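Local coordinates for protein putative oxidoreductase molybdopterin-binding subunit (Sulfolobus tokodaii, PDB 4ZOH) that probably serves as the molybdopterin-binding subunit of an oxidoreductase of the xanthine dehydrogenase and aldehyde oxidase family, carrying a pterin cytosine dinucleotide cofactor, at residues Leu109-Ala114 / Val321-Thr326; Tyr130-Trp135 / Asp315-Ala320; Leu283-Pro288 / Ile325-Ser330. One frame throughout, in Å; residues are numbered along the deposited sequence.

Contact 1: Leu109-Ala114 / Val321-Thr326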
loop_
_atom_site.group_PDB
_atom_site.type_symbol
_atom_site.label_atom_id
_atom_site.label_comp_id
_atom_site.label_asym_id
_atom_site.label_seq_id
_atom_site.Cartn_x
_atom_site.Cartn_y
_atom_site.Cartn_z
ATOM N N LEU A 109 -5.243 33.895 29.007
ATOM C CA LEU A 109 -3.911 33.322 28.659
ATOM C C LEU A 109 -3.055 32.917 29.871
ATOM O O LEU A 109 -2.319 31.899 29.868
ATOM C CB LEU A 109 -3.139 34.331 27.770
ATOM C CG LEU A 109 -3.882 34.694 26.482
ATOM C CD1 LEU A 109 -3.051 35.637 25.623
ATOM C CD2 LEU A 109 -4.287 33.453 25.668
ATOM N N ASP A 110 -3.176 33.689 30.936
ATOM C CA ASP A 110 -2.358 33.467 32.112
ATOM C C ASP A 110 -3.086 32.592 33.106
ATOM O O ASP A 110 -4.172 32.983 33.536
ATOM C CB ASP A 110 -2.017 34.865 32.626
ATOM C CG ASP A 110 -1.298 34.850 33.988
ATOM O OD1 ASP A 110 -1.186 33.822 34.700
ATOM O OD2 ASP A 110 -0.884 35.953 34.369
ATOM N N PRO A 111 -2.517 31.408 33.496
ATOM C CA PRO A 111 -3.255 30.469 34.348
ATOM C C PRO A 111 -3.549 30.980 35.771
ATOM O O PRO A 111 -4.473 30.461 36.464
ATOM C CB PRO A 111 -2.334 29.228 34.409
ATOM C CG PRO A 111 -0.961 29.747 34.118
ATOM C CD PRO A 111 -1.192 30.829 33.097
ATOM N N GLU A 112 -2.737 31.957 36.193
ATOM C CA GLU A 112 -2.915 32.672 37.437
ATOM C C GLU A 112 -4.121 33.579 37.448
ATOM O O GLU A 112 -4.824 33.582 38.440
ATOM C CB GLU A 112 -1.684 33.498 37.744
ATOM C CG GLU A 112 -0.812 32.813 38.764
ATOM C CD GLU A 112 0.213 33.764 39.326
ATOM O OE1 GLU A 112 0.145 34.055 40.531
ATOM O OE2 GLU A 112 1.034 34.266 38.523
ATOM N N LYS A 113 -4.330 34.351 36.381
ATOM C CA LYS A 113 -5.614 35.007 36.112
ATOM C C LYS A 113 -6.735 33.987 36.026
ATOM O O LYS A 113 -7.754 34.153 36.670
ATOM C CB LYS A 113 -5.584 35.769 34.798
ATOM C CG LYS A 113 -5.210 37.228 34.862
ATOM C CD LYS A 113 -3.726 37.412 35.119
ATOM C CE LYS A 113 -3.311 38.887 35.230
ATOM N NZ LYS A 113 -2.982 39.525 33.905
ATOM N N ALA A 114 -6.515 32.888 35.291
ATOM C CA ALA A 114 -7.598 31.993 34.887
ATOM C C ALA A 114 -8.220 31.327 36.085
ATOM O O ALA A 114 -9.461 31.049 36.114
ATOM C CB ALA A 114 -7.099 30.913 33.898
ATOM N N VAL A 321 -4.681 24.380 35.569
ATOM C CA VAL A 321 -5.655 25.330 35.164
ATOM C C VAL A 321 -5.754 25.402 33.666
ATOM O O VAL A 321 -4.710 25.479 33.056
ATOM C CB VAL A 321 -5.227 26.755 35.622
ATOM C CG1 VAL A 321 -6.444 27.696 35.679
ATOM C CG2 VAL A 321 -4.642 26.693 37.017
ATOM N N HIS A 322 -6.977 25.520 33.088
ATOM C CA HIS A 322 -7.166 25.831 31.635
ATOM C C HIS A 322 -6.849 27.248 31.278
ATOM O O HIS A 322 -7.026 28.139 32.112
ATOM C CB HIS A 322 -8.632 25.577 31.220
ATOM C CG HIS A 322 -9.047 24.160 31.409
ATOM N ND1 HIS A 322 -8.489 23.134 30.673
ATOM C CD2 HIS A 322 -9.897 23.584 32.284
ATOM C CE1 HIS A 322 -9.027 21.983 31.056
ATOM N NE2 HIS A 322 -9.895 22.225 32.023
ATOM N N THR A 323 -6.410 27.475 30.045
ATOM C CA THR A 323 -6.324 28.809 29.504
ATOM C C THR A 323 -6.709 28.638 28.023
ATOM O O THR A 323 -6.713 27.522 27.520
ATOM C CB THR A 323 -4.865 29.461 29.655
ATOM O OG1 THR A 323 -3.879 28.677 28.941
ATOM C CG2 THR A 323 -4.426 29.577 31.118
ATOM N N ASN A 324 -6.933 29.737 27.307
ATOM C CA ASN A 324 -7.305 29.715 25.888
ATOM C C ASN A 324 -6.156 29.486 24.928
ATOM O O ASN A 324 -5.958 30.303 24.015
ATOM C CB ASN A 324 -8.102 30.970 25.495
ATOM C CG ASN A 324 -9.474 30.996 26.148
ATOM O OD1 ASN A 324 -9.673 31.706 27.131
ATOM N ND2 ASN A 324 -10.413 30.154 25.635
ATOM N N ILE A 325 -5.410 28.368 25.135
ATOM C CA ILE A 325 -4.325 27.984 24.215
ATOM C C ILE A 325 -4.368 26.512 23.975
ATOM O O ILE A 325 -5.079 25.685 24.701
ATOM C CB ILE A 325 -2.903 28.410 24.730
ATOM C CG1 ILE A 325 -2.560 27.645 26.017
ATOM C CG2 ILE A 325 -2.812 29.916 24.902
ATOM C CD1 ILE A 325 -1.185 27.988 26.572
ATOM N N THR A 326 -3.615 26.159 22.950
ATOM C CA THR A 326 -3.422 24.764 22.575
ATOM C C THR A 326 -3.392 23.859 23.822
ATOM O O THR A 326 -2.568 24.071 24.727
ATOM C CB THR A 326 -2.050 24.621 21.831
ATOM O OG1 THR A 326 -1.973 25.617 20.825
ATOM C CG2 THR A 326 -1.996 23.295 21.201
#
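Val321 meets the short helix 111-114 with its CG1 branch, which lies 3.7 Å from Ala114 CB. That branch stands anti to the backbone N (chi1 -159°), and this rotation carries it against the helix, where it also reaches the carbonyl oxygen of Pro111. The Pro111 ring closes the same patch, its CB 4.0 Å from Val321 CB. His322 contributes backbone alone: its carbonyl oxygen lies 3.3 Å from Ala114 CB, while its imidazole turns to the other side and bonds through ND1 to Gly284 O.

Thr323 is divided by polarity. Its methyl CG2 sits against the turn into the helix, 3.5 Å from Pro111 CA and 3.4 Å from the carbonyl oxygen of Leu109, whereas OG1 bonds with Asn282 OD1 at the end of strand 272-282. The turn that receives the methyl is a helix N-cap. Asp110 precedes the helix, and its OD1 accepts from Glu112 N at 2.8 Å, the donor standing above the carboxylate plane. No hydrogen bond joins 109-114 to 321-326, so the two segments meet through methyl groups, a proline ring and carbonyl oxygens.

Asn324 centres an inverse gamma turn. Its OD1 accepts from Val108 N, tying the turn to the residue just ahead of Leu109, while ND2 bonds to Val121 O and Thr74 O; the backbone oxygen Asn324 O lies near Leu109 CD2. Ile325 comes last, crossing Leu109 at a slant with CG2, the branch anti to the carbonyl carbon, 3.9 Å from Leu109 CD2.

Contact 2: Tyr130-Trp135 / Asp315-Ala320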
loop_
_atom_site.group_PDB
_atom_site.type_symbol
_atom_site.label_atom_id
_atom_site.label_comp_id
_atom_site.label_asym_id
_atom_site.label_seq_id
_atom_site.Cartn_x
_atom_site.Cartn_y
_atom_site.Cartn_z
ATOM N N TYR A 130 -8.958 22.713 36.618
ATOM C CA TYR A 130 -9.154 21.296 36.332
ATOM C C TYR A 130 -8.752 20.392 37.480
ATOM O O TYR A 130 -9.283 19.276 37.634
ATOM C CB TYR A 130 -8.362 20.987 35.049
ATOM C CG TYR A 130 -8.412 19.551 34.589
ATOM C CD1 TYR A 130 -9.255 19.185 33.509
ATOM C CD2 TYR A 130 -7.653 18.562 35.236
ATOM C CE1 TYR A 130 -9.320 17.864 33.107
ATOM C CE2 TYR A 130 -7.737 17.233 34.869
ATOM C CZ TYR A 130 -8.546 16.899 33.779
ATOM O OH TYR A 130 -8.593 15.576 33.348
ATOM N N TYR A 131 -7.793 20.814 38.293
ATOM C CA TYR A 131 -7.254 19.939 39.370
ATOM C C TYR A 131 -6.701 20.879 40.421
ATOM O O TYR A 131 -6.111 21.920 40.082
ATOM C CB TYR A 131 -6.122 19.048 38.862
ATOM C CG TYR A 131 -5.336 18.327 39.962
ATOM C CD1 TYR A 131 -5.794 17.138 40.517
ATOM C CD2 TYR A 131 -4.147 18.872 40.462
ATOM C CE1 TYR A 131 -5.053 16.476 41.487
ATOM C CE2 TYR A 131 -3.392 18.223 41.441
ATOM C CZ TYR A 131 -3.845 17.045 41.946
ATOM O OH TYR A 131 -3.112 16.423 42.896
ATOM N N HIS A 132 -6.913 20.540 41.694
ATOM C CA HIS A 132 -6.447 21.388 42.781
ATOM C C HIS A 132 -6.414 20.589 44.038
ATOM O O HIS A 132 -7.443 20.325 44.597
ATOM C CB HIS A 132 -7.264 22.654 43.002
ATOM C CG HIS A 132 -6.756 23.490 44.147
ATOM N ND1 HIS A 132 -7.526 24.443 44.780
ATOM C CD2 HIS A 132 -5.556 23.502 44.784
ATOM C CE1 HIS A 132 -6.816 25.026 45.732
ATOM N NE2 HIS A 132 -5.623 24.466 45.762
ATOM N N GLU A 133 -5.210 20.208 44.444
ATOM C CA GLU A 133 -4.957 19.423 45.635
ATOM C C GLU A 133 -3.720 20.027 46.319
ATOM O O GLU A 133 -2.774 20.464 45.649
ATOM C CB GLU A 133 -4.666 17.930 45.337
ATOM C CG GLU A 133 -5.795 16.921 44.939
ATOM C CD GLU A 133 -7.247 17.218 45.438
ATOM O OE1 GLU A 133 -7.500 17.494 46.629
ATOM O OE2 GLU A 133 -8.172 17.145 44.605
ATOM N N ARG A 134 -3.731 20.006 47.653
ATOM C CA ARG A 134 -2.656 20.496 48.500
ATOM C C ARG A 134 -1.821 19.289 48.801
ATOM O O ARG A 134 -2.332 18.291 49.276
ATOM C CB ARG A 134 -3.282 21.129 49.773
ATOM C CG ARG A 134 -2.331 21.804 50.735
ATOM C CD ARG A 134 -2.966 23.009 51.429
ATOM N NE ARG A 134 -1.938 24.034 51.573
ATOM C CZ ARG A 134 -2.033 25.295 51.162
ATOM N NH1 ARG A 134 -3.146 25.772 50.631
ATOM N NH2 ARG A 134 -1.000 26.108 51.316
ATOM N N TRP A 135 -0.532 19.323 48.475
ATOM C CA TRP A 135 0.337 18.172 48.725
ATOM C C TRP A 135 1.157 18.430 49.990
ATOM O O TRP A 135 1.901 19.408 50.035
ATOM C CB TRP A 135 1.294 17.947 47.532
ATOM C CG TRP A 135 0.612 17.319 46.305
ATOM C CD1 TRP A 135 -0.414 17.874 45.547
ATOM C CD2 TRP A 135 0.910 16.047 45.710
ATOM N NE1 TRP A 135 -0.781 16.995 44.555
ATOM C CE2 TRP A 135 0.018 15.876 44.621
ATOM C CE3 TRP A 135 1.847 15.030 45.989
ATOM C CZ2 TRP A 135 0.028 14.720 43.819
ATOM C CZ3 TRP A 135 1.865 13.894 45.214
ATOM C CH2 TRP A 135 0.955 13.733 44.131
ATOM N N ASP A 315 4.837 21.322 51.905
ATOM C CA ASP A 315 3.449 21.627 51.798
ATOM C C ASP A 315 3.288 22.406 50.488
ATOM O O ASP A 315 3.605 23.574 50.470
ATOM C CB ASP A 315 3.014 22.488 53.029
ATOM C CG ASP A 315 1.484 22.858 53.023
ATOM O OD1 ASP A 315 0.826 22.817 51.950
ATOM O OD2 ASP A 315 0.934 23.198 54.104
ATOM N N ILE A 316 2.790 21.762 49.410
ATOM C CA ILE A 316 2.697 22.417 48.059
ATOM C C ILE A 316 1.270 22.436 47.565
ATOM O O ILE A 316 0.598 21.431 47.519
ATOM C CB ILE A 316 3.569 21.684 46.976
ATOM C CG1 ILE A 316 5.042 21.591 47.483
ATOM C CG2 ILE A 316 3.480 22.408 45.613
ATOM C CD1 ILE A 316 5.810 22.898 47.414
ATOM N N ASP A 317 0.828 23.598 47.178
ATOM C CA ASP A 317 -0.538 23.767 46.789
ATOM C C ASP A 317 -0.496 23.671 45.254
ATOM O O ASP A 317 0.030 24.583 44.594
ATOM C CB ASP A 317 -1.070 25.140 47.300
ATOM C CG ASP A 317 -2.606 25.343 47.033
ATOM O OD1 ASP A 317 -3.341 24.354 47.031
ATOM O OD2 ASP A 317 -3.064 26.501 46.862
ATOM N N ALA A 318 -0.973 22.536 44.702
ATOM C CA ALA A 318 -0.949 22.293 43.195
ATOM C C ALA A 318 -2.235 22.646 42.416
ATOM O O ALA A 318 -3.300 22.098 42.691
ATOM C CB ALA A 318 -0.525 20.851 42.886
ATOM N N TYR A 319 -2.110 23.545 41.459
ATOM C CA TYR A 319 -3.141 23.860 40.476
ATOM C C TYR A 319 -2.813 23.407 39.027
ATOM O O TYR A 319 -1.687 23.629 38.547
ATOM C CB TYR A 319 -3.334 25.367 40.390
ATOM C CG TYR A 319 -3.950 25.980 41.606
ATOM C CD1 TYR A 319 -3.124 26.329 42.717
ATOM C CD2 TYR A 319 -5.348 26.231 41.681
ATOM C CE1 TYR A 319 -3.661 26.890 43.854
ATOM C CE2 TYR A 319 -5.907 26.825 42.836
ATOM C CZ TYR A 319 -5.052 27.135 43.904
ATOM O OH TYR A 319 -5.483 27.705 45.042
ATOM N N ALA A 320 -3.796 22.782 38.350
ATOM C CA ALA A 320 -3.762 22.602 36.913
ATOM C C ALA A 320 -4.961 23.367 36.364
ATOM O O ALA A 320 -6.118 23.011 36.606
ATOM C CB ALA A 320 -3.781 21.094 36.551
#
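Tyr131 and Ala320 open a run of antiparallel backbone bonds between strands 130-135 and 315-320. Toward the far end, Trp135 N donates to Ile316 O at 2.6 Å, nearly straight at 173°.

Among the aromatic groups, the His132 and Tyr319 rings stack face to face, centroids 3.8 Å apart and planes at 23°. His132 CG lies anti to the backbone N (chi1 179°), which swings the imidazole over Tyr319 and lets NE2 donate to Asp317 OD1, which lies in the imidazole plane and is met on its syn side, at 2.6 Å. Replacing His132 with an alanine is likely to leave Asp317 OD1 without this donor and to strip the stacked ring from one face of Tyr319.

Charges extend the same face: Arg134 NE bonds to the syn lone pair of Asp315 OD1 at 3.0 Å, while the guanidinium stacks on the Asp317 carboxylate, Arg134 NH1 making a long salt bridge to OD2 in which no N-H points at the oxygen. On the other face, Trp135 NE1 donates to Tyr131 OH at 2.9 Å, and Ala318 CB packs against both rings.

Ala320 O accepts from Tyr130 N and Tyr131 N together, the mark of a classic beta bulge, here on an edge strand, within this chain, of a five-stranded mixed sheet.

Contact 3: Leu283-Pro288 / Ile325-Ser330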
loop_
_atom_site.group_PDB
_atom_site.type_symbol
_atom_site.label_atom_id
_atom_site.label_comp_id
_atom_site.label_asym_id
_atom_site.label_seq_id
_atom_site.Cartn_x
_atom_site.Cartn_y
_atom_site.Cartn_z
ATOM N N LEU A 283 -2.749 23.881 31.679
ATOM C CA LEU A 283 -3.286 22.858 30.767
ATOM C C LEU A 283 -3.689 23.311 29.398
ATOM O O LEU A 283 -3.955 22.456 28.525
ATOM C CB LEU A 283 -4.455 22.158 31.376
ATOM C CG LEU A 283 -4.193 21.410 32.658
ATOM C CD1 LEU A 283 -5.458 20.710 33.120
ATOM C CD2 LEU A 283 -3.033 20.418 32.590
ATOM N N GLY A 284 -3.731 24.627 29.178
ATOM C CA GLY A 284 -4.339 25.197 27.958
ATOM C C GLY A 284 -5.822 24.713 27.855
ATOM O O GLY A 284 -6.424 24.401 28.858
ATOM N N ALA A 285 -6.391 24.624 26.650
ATOM C CA ALA A 285 -7.875 24.415 26.460
ATOM C C ALA A 285 -8.402 23.058 26.901
ATOM O O ALA A 285 -7.637 22.074 27.019
ATOM C CB ALA A 285 -8.300 24.740 25.020
ATOM N N PRO A 286 -9.703 22.989 27.266
ATOM C CA PRO A 286 -10.135 21.679 27.737
ATOM C C PRO A 286 -10.295 20.637 26.573
ATOM O O PRO A 286 -11.352 20.500 26.066
ATOM C CB PRO A 286 -11.501 21.958 28.410
ATOM C CG PRO A 286 -11.918 23.318 27.899
ATOM C CD PRO A 286 -10.748 24.033 27.347
ATOM N N TYR A 287 -9.262 19.908 26.185
ATOM C CA TYR A 287 -9.432 18.782 25.302
ATOM C C TYR A 287 -9.233 17.608 26.208
ATOM O O TYR A 287 -8.177 17.484 26.804
ATOM C CB TYR A 287 -8.452 18.860 24.112
ATOM C CG TYR A 287 -8.386 17.593 23.235
ATOM C CD1 TYR A 287 -9.559 17.031 22.702
ATOM C CD2 TYR A 287 -7.131 17.008 22.880
ATOM C CE1 TYR A 287 -9.514 15.921 21.863
ATOM C CE2 TYR A 287 -7.066 15.879 22.065
ATOM C CZ TYR A 287 -8.267 15.343 21.546
ATOM O OH TYR A 287 -8.301 14.253 20.734
ATOM N N PRO A 288 -10.238 16.730 26.353
ATOM C CA PRO A 288 -10.054 15.703 27.357
ATOM C C PRO A 288 -8.781 14.812 27.233
ATOM O O PRO A 288 -8.150 14.490 28.278
ATOM C CB PRO A 288 -11.350 14.853 27.238
ATOM C CG PRO A 288 -12.367 15.886 26.787
ATOM C CD PRO A 288 -11.581 16.653 25.744
ATOM N N ILE A 325 -5.410 28.368 25.135
ATOM C CA ILE A 325 -4.325 27.984 24.215
ATOM C C ILE A 325 -4.368 26.512 23.975
ATOM O O ILE A 325 -5.079 25.685 24.701
ATOM C CB ILE A 325 -2.903 28.410 24.730
ATOM C CG1 ILE A 325 -2.560 27.645 26.017
ATOM C CG2 ILE A 325 -2.812 29.916 24.902
ATOM C CD1 ILE A 325 -1.185 27.988 26.572
ATOM N N THR A 326 -3.615 26.159 22.950
ATOM C CA THR A 326 -3.422 24.764 22.575
ATOM C C THR A 326 -3.392 23.859 23.822
ATOM O O THR A 326 -2.568 24.071 24.727
ATOM C CB THR A 326 -2.050 24.621 21.831
ATOM O OG1 THR A 326 -1.973 25.617 20.825
ATOM C CG2 THR A 326 -1.996 23.295 21.201
ATOM N N PRO A 327 -4.227 22.812 23.887
ATOM C CA PRO A 327 -4.055 21.997 25.083
ATOM C C PRO A 327 -2.614 21.410 25.292
ATOM O O PRO A 327 -2.011 20.912 24.342
ATOM C CB PRO A 327 -5.043 20.837 24.832
ATOM C CG PRO A 327 -6.049 21.404 23.880
ATOM C CD PRO A 327 -5.172 22.180 22.958
ATOM N N THR A 328 -2.155 21.353 26.533
ATOM C CA THR A 328 -0.804 20.973 26.906
ATOM C C THR A 328 -0.747 19.438 26.939
ATOM O O THR A 328 -1.721 18.806 27.318
ATOM C CB THR A 328 -0.493 21.545 28.322
ATOM O OG1 THR A 328 -0.837 22.951 28.343
ATOM C CG2 THR A 328 1.073 21.315 28.692
ATOM N N GLN A 329 0.401 18.850 26.608
ATOM C CA GLN A 329 0.571 17.378 26.577
ATOM C C GLN A 329 1.910 16.967 27.138
ATOM O O GLN A 329 2.792 17.765 27.284
ATOM C CB GLN A 329 0.686 16.866 25.125
ATOM C CG GLN A 329 -0.293 17.369 24.140
ATOM C CD GLN A 329 0.058 16.901 22.719
ATOM O OE1 GLN A 329 0.194 17.723 21.795
ATOM N NE2 GLN A 329 0.238 15.614 22.560
ATOM N N SER A 330 2.098 15.675 27.294
ATOM C CA SER A 330 3.394 15.115 27.673
ATOM C C SER A 330 4.426 15.654 26.683
ATOM O O SER A 330 4.222 15.646 25.447
ATOM C CB SER A 330 3.387 13.627 27.549
ATOM O OG SER A 330 2.932 13.022 28.723
HETATM O O HOH W 1 -3.871 19.806 28.772
#
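Leu283 O is held by two donors, Thr328 N at 2.9 Å and a water at 2.7 Å. The hydrogen bond from Thr328 N is nearly straight, 167° at the hydrogen, although the donor stands well above the carbonyl plane. The same water donates to Thr328 O at 2.8 Å and thus bridges the two backbones beside their direct bond. Thr328 turns OG1 anti to its carbonyl carbon (chi1 -50°), bringing the hydroxyl back beside the chain of Leu283, where it bonds with Asn282 O and Arg159 NH1.

Further along, Ala285 N donates to Ile325 O at 2.6 Å, almost in line with the carbonyl. Between these two bonds runs Gly284, with a positive phi of 57°. A CB placed on it would clash with Ile325 O and Thr326 O, so the close passage of the backbones probably relies on glycine having none.

Both segments are loops leaving neighbouring strands of one sheet, 272-282 and 313-321, and heading for helices 288-304 and 336-353. Pro286 centres an inverse gamma turn that redirects the first loop, and Tyr287 then occupies the N-cap position of helix 288-304.

Pro327 fills the bend thus made. Its CG touches Tyr287 CB at 3.5 Å and also lies 3.6 Å from the carbonyl oxygen of Ala285. The phenol of Tyr287 leads away from this proline, its OH bonding with Ala221 O, and Ala290 of helix 288-304 also touches Pro327.

The three contacts occupy one side of the chain's centre, around the five-stranded sheet of the molybdopterin-binding region. Contact 2 pairs strand 129-138 with strand 313-321; contacts 1 and 3 then share Ile325 and Thr326 in the loop that follows, their centres about 10 Å apart. The centres of contacts 1 and 2 are about 16 Å apart, and contact 2 is nested within the chain loop that contact 1 closes, whereas contacts 2 and 3 alternate along the sequence. Leu283 CD1 joins contacts 2 and 3 by packing on Ala320 CB. One strand and its exit loop therefore connect the early helix 111-114, an edge strand of the sheet and the loop before helix 288-304.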